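Local coordinates for Rho GTPase-activating protein 15 (Homo sapiens, PDB 3BYI), which switches off Rho-type GTPases, Rac1 among them, by stimulating their GTP hydrolysis, which returns them to the inactive GDP-bound state, at residues L24-V35 against P140-V149. Sequence-based numbering, arbitrary orientation.
Sequences LHKVCERENSTV and PPPNRDTMKV
Thr34 and Pro142 bring the two backbones to 4.1 Å between their CA atoms, where the loop after helix 24-31 passes the first turn of helix 141-159; the axes of the short helical segments cross nearly at a right angle (88°). The chain turns off the helix by a Schellman motif: Asn32, with positive phi, ends the helix, and Ser33 N reaches back to Cys28 O. His25 makes a polar link. Its NE2 gives a fairly straight hydrogen bond (2.6 Å) to Asn143 OD1, lying almost in the imidazole plane and on a lone pair of the amide oxygen, with ring and amide planes 79° apart. Asn143 ND2 is taken up by Leu107 O, and the two bonds together are consistent with the amide's orientation. Pro140 CB comes obliquely to His25 CE1 at 3.5 Å. Replacing His25 by alanine would probably cost Asn143 OD1 its donor and Pro140 its ring neighbour. Leu24, its CG swung anti to the backbone N (chi1 -178°), lays CD2 against Pro142 CB and the Asn143 amide, while Cys28 SG touches that same CB. Thr34 OG1 is modelled only 2.4 Å from Asp145 OD2, a hydrogen bond whose length is doubtful, and Thr146 OG1 lies 3.0 Å from Thr34 O and 2.7 Å from Pro142 O, two acceptors competing for its one proton. Val35 CG2 packs on the Asp145 backbone and Val149 CG2, with helix 37-49 adjoining through Lys40 and Ile43. This is structural packing within the all-helical RhoGAP domain, away from the predicted arginine finger, joining an early helix to the start of helix 141-159.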
loop_
_atom_site.group_PDB
_atom_site.type_symbol
_atom_site.label_atom_id
_atom_site.label_comp_id
_atom_site.label_asym_id
_atom_site.label_seq_id
_atom_site.Cartn_x
_atom_site.Cartn_y
_atom_site.Cartn_z
ATOM N N LEU A 24 2.058 4.931 -10.024
ATOM C CA LEU A 24 1.783 3.493 -10.129
ATOM C C LEU A 24 1.769 3.060 -11.606
ATOM O O LEU A 24 2.302 2.032 -11.965
ATOM C CB LEU A 24 0.435 3.164 -9.441
ATOM C CG LEU A 24 0.008 1.678 -9.421
ATOM C CD1 LEU A 24 0.990 0.823 -8.606
ATOM C CD2 LEU A 24 -1.409 1.542 -8.943
ATOM N N HIS A 25 1.197 3.900 -12.462
ATOM C CA HIS A 25 1.016 3.593 -13.882
ATOM C C HIS A 25 2.305 3.562 -14.663
ATOM O O HIS A 25 2.446 2.752 -15.575
ATOM C CB HIS A 25 0.043 4.571 -14.511
ATOM C CG HIS A 25 -1.331 4.483 -13.915
ATOM N ND1 HIS A 25 -2.442 5.035 -14.508
ATOM C CD2 HIS A 25 -1.773 3.871 -12.794
ATOM C CE1 HIS A 25 -3.505 4.794 -13.769
ATOM N NE2 HIS A 25 -3.124 4.093 -12.716
ATOM N N LYS A 26 3.251 4.401 -14.264
ATOM C CA LYS A 26 4.579 4.394 -14.854
ATOM C C LYS A 26 5.409 3.231 -14.342
ATOM O O LYS A 26 6.159 2.634 -15.106
ATOM C CB LYS A 26 5.308 5.720 -14.591
ATOM C CG LYS A 26 4.697 6.917 -15.329
ATOM C CD LYS A 26 5.769 7.722 -16.083
ATOM N N VAL A 27 5.298 2.909 -13.045
ATOM C CA VAL A 27 6.058 1.759 -12.507
ATOM C C VAL A 27 5.621 0.486 -13.234
ATOM O O VAL A 27 6.461 -0.304 -13.694
ATOM C CB VAL A 27 5.910 1.610 -10.984
ATOM C CG1 VAL A 27 6.460 0.243 -10.498
ATOM C CG2 VAL A 27 6.586 2.820 -10.278
ATOM N N CYS A 28 4.309 0.343 -13.384
ATOM C CA CYS A 28 3.702 -0.839 -13.949
ATOM C C CYS A 28 3.954 -0.909 -15.431
ATOM O O CYS A 28 4.196 -1.978 -15.963
ATOM C CB CYS A 28 2.203 -0.883 -13.614
ATOM S SG CYS A 28 1.822 -1.432 -11.875
ATOM N N GLU A 29 3.961 0.238 -16.107
ATOM C CA GLU A 29 4.187 0.248 -17.561
ATOM C C GLU A 29 5.614 -0.224 -17.887
ATOM O O GLU A 29 5.861 -0.978 -18.869
ATOM C CB GLU A 29 3.940 1.650 -18.102
ATOM C CG GLU A 29 3.856 1.785 -19.653
ATOM C CD GLU A 29 2.497 1.325 -20.226
ATOM O OE1 GLU A 29 1.573 1.003 -19.425
ATOM O OE2 GLU A 29 2.373 1.288 -21.476
ATOM N N ARG A 30 6.558 0.238 -17.072
ATOM C CA ARG A 30 7.973 -0.125 -17.220
ATOM C C ARG A 30 8.214 -1.636 -17.037
ATOM O O ARG A 30 9.009 -2.202 -17.761
ATOM C CB ARG A 30 8.790 0.657 -16.205
ATOM C CG ARG A 30 10.278 0.637 -16.397
ATOM C CD ARG A 30 10.982 1.341 -15.241
ATOM N NE ARG A 30 12.442 1.224 -15.326
ATOM C CZ ARG A 30 13.207 1.955 -16.124
ATOM N NH1 ARG A 30 12.659 2.853 -16.938
ATOM N NH2 ARG A 30 14.529 1.784 -16.127
ATOM N N GLU A 31 7.515 -2.261 -16.077
ATOM C CA GLU A 31 7.605 -3.715 -15.813
ATOM C C GLU A 31 6.639 -4.557 -16.636
ATOM O O GLU A 31 6.704 -5.805 -16.594
ATOM C CB GLU A 31 7.279 -4.027 -14.363
ATOM C CG GLU A 31 8.056 -3.281 -13.344
ATOM C CD GLU A 31 7.562 -3.559 -11.934
ATOM O OE1 GLU A 31 6.436 -4.093 -11.756
ATOM O OE2 GLU A 31 8.332 -3.258 -11.008
ATOM N N ASN A 32 5.746 -3.888 -17.366
ATOM C CA ASN A 32 4.727 -4.559 -18.156
ATOM C C ASN A 32 3.821 -5.404 -17.244
ATOM O O ASN A 32 3.553 -6.573 -17.515
ATOM C CB ASN A 32 5.377 -5.398 -19.254
ATOM C CG ASN A 32 4.538 -5.464 -20.506
ATOM O OD1 ASN A 32 4.051 -4.438 -20.991
ATOM N ND2 ASN A 32 4.389 -6.674 -21.066
ATOM N N SER A 33 3.372 -4.768 -16.163
ATOM C CA SER A 33 2.617 -5.416 -15.072
ATOM C C SER A 33 1.383 -4.568 -14.730
ATOM O O SER A 33 1.209 -3.479 -15.259
ATOM C CB SER A 33 3.499 -5.571 -13.824
ATOM O OG SER A 33 3.828 -4.324 -13.226
ATOM N N THR A 34 0.512 -5.103 -13.890
ATOM C CA THR A 34 -0.527 -4.315 -13.229
ATOM C C THR A 34 -0.321 -4.318 -11.728
ATOM O O THR A 34 -1.060 -3.667 -10.985
ATOM C CB THR A 34 -1.923 -4.801 -13.653
ATOM O OG1 THR A 34 -2.045 -6.197 -13.392
ATOM C CG2 THR A 34 -2.134 -4.577 -15.209
ATOM N N VAL A 35 0.687 -5.062 -11.265
ATOM C CA VAL A 35 1.120 -4.993 -9.885
ATOM C C VAL A 35 2.636 -4.863 -9.819
ATOM O O VAL A 35 3.338 -5.682 -10.378
ATOM C CB VAL A 35 0.708 -6.252 -9.083
ATOM C CG1 VAL A 35 1.001 -6.027 -7.621
ATOM C CG2 VAL A 35 -0.762 -6.577 -9.302
ATOM N N PRO A 140 -8.276 2.011 -13.087
ATOM C CA PRO A 140 -7.286 1.561 -14.043
ATOM C C PRO A 140 -6.719 0.222 -13.546
ATOM O O PRO A 140 -6.548 0.024 -12.337
ATOM C CB PRO A 140 -6.228 2.667 -14.004
ATOM C CG PRO A 140 -6.864 3.807 -13.326
ATOM C CD PRO A 140 -7.832 3.224 -12.384
ATOM N N PRO A 141 -6.472 -0.717 -14.455
ATOM C CA PRO A 141 -6.088 -2.052 -13.958
ATOM C C PRO A 141 -4.933 -2.099 -12.931
ATOM O O PRO A 141 -4.956 -2.943 -12.048
ATOM C CB PRO A 141 -5.720 -2.817 -15.240
ATOM C CG PRO A 141 -6.437 -2.077 -16.338
ATOM C CD PRO A 141 -6.528 -0.652 -15.924
ATOM N N PRO A 142 -3.911 -1.233 -13.068
ATOM C CA PRO A 142 -2.912 -1.262 -12.003
ATOM C C PRO A 142 -3.446 -0.967 -10.621
ATOM O O PRO A 142 -2.958 -1.540 -9.659
ATOM C CB PRO A 142 -1.887 -0.199 -12.444
ATOM C CG PRO A 142 -2.095 -0.057 -13.911
ATOM C CD PRO A 142 -3.548 -0.279 -14.132
ATOM N N ASN A 143 -4.450 -0.104 -10.508
ATOM C CA ASN A 143 -4.994 0.262 -9.179
ATOM C C ASN A 143 -5.871 -0.859 -8.631
ATOM O O ASN A 143 -5.728 -1.254 -7.508
ATOM C CB ASN A 143 -5.775 1.597 -9.247
ATOM C CG ASN A 143 -4.932 2.743 -9.770
ATOM O OD1 ASN A 143 -4.596 2.794 -10.955
ATOM N ND2 ASN A 143 -4.587 3.675 -8.887
ATOM N N ARG A 144 -6.768 -1.368 -9.463
ATOM C CA ARG A 144 -7.581 -2.522 -9.119
ATOM C C ARG A 144 -6.735 -3.766 -8.785
ATOM O O ARG A 144 -6.982 -4.423 -7.797
ATOM C CB ARG A 144 -8.507 -2.870 -10.286
ATOM C CG ARG A 144 -9.218 -4.222 -10.076
ATOM C CD ARG A 144 -10.338 -4.483 -11.054
ATOM N NE ARG A 144 -9.842 -4.536 -12.406
ATOM C CZ ARG A 144 -9.917 -3.546 -13.292
ATOM N NH1 ARG A 144 -10.482 -2.373 -13.010
ATOM N NH2 ARG A 144 -9.412 -3.744 -14.483
ATOM N N ASP A 145 -5.797 -4.136 -9.664
ATOM C CA ASP A 145 -5.025 -5.344 -9.444
ATOM C C ASP A 145 -4.095 -5.256 -8.234
ATOM O O ASP A 145 -3.884 -6.252 -7.542
ATOM C CB ASP A 145 -4.199 -5.715 -10.671
ATOM C CG ASP A 145 -5.041 -6.137 -11.837
ATOM O OD1 ASP A 145 -6.283 -6.284 -11.701
ATOM O OD2 ASP A 145 -4.443 -6.305 -12.913
ATOM N N THR A 146 -3.520 -4.082 -8.011
ATOM C CA THR A 146 -2.695 -3.839 -6.813
ATOM C C THR A 146 -3.546 -3.846 -5.494
ATOM O O THR A 146 -3.124 -4.383 -4.455
ATOM C CB THR A 146 -1.891 -2.546 -7.014
ATOM O OG1 THR A 146 -1.084 -2.733 -8.168
ATOM C CG2 THR A 146 -0.960 -2.173 -5.817
ATOM N N MET A 147 -4.748 -3.273 -5.548
ATOM C CA MET A 147 -5.687 -3.395 -4.433
ATOM C C MET A 147 -6.022 -4.831 -4.133
ATOM O O MET A 147 -6.040 -5.237 -2.981
ATOM C CB MET A 147 -7.006 -2.670 -4.735
ATOM C CG MET A 147 -6.919 -1.163 -4.589
ATOM S SD MET A 147 -8.496 -0.432 -4.906
ATOM C CE MET A 147 -8.024 1.283 -5.232
ATOM N N LYS A 148 -6.323 -5.608 -5.164
ATOM C CA LYS A 148 -6.664 -7.020 -4.950
ATOM C C LYS A 148 -5.529 -7.783 -4.274
ATOM O O LYS A 148 -5.741 -8.489 -3.297
ATOM C CB LYS A 148 -7.018 -7.696 -6.259
ATOM C CG LYS A 148 -7.600 -9.089 -6.078
ATOM C CD LYS A 148 -7.954 -9.731 -7.382
ATOM C CE LYS A 148 -8.597 -11.118 -7.163
ATOM N NZ LYS A 148 -9.518 -11.439 -8.313
ATOM N N VAL A 149 -4.319 -7.630 -4.796
ATOM C CA VAL A 149 -3.157 -8.299 -4.234
ATOM C C VAL A 149 -2.906 -7.828 -2.764
ATOM O O VAL A 149 -2.707 -8.653 -1.872
ATOM C CB VAL A 149 -1.918 -8.113 -5.178
ATOM C CG1 VAL A 149 -0.626 -8.402 -4.482
ATOM C CG2 VAL A 149 -2.036 -8.995 -6.436
#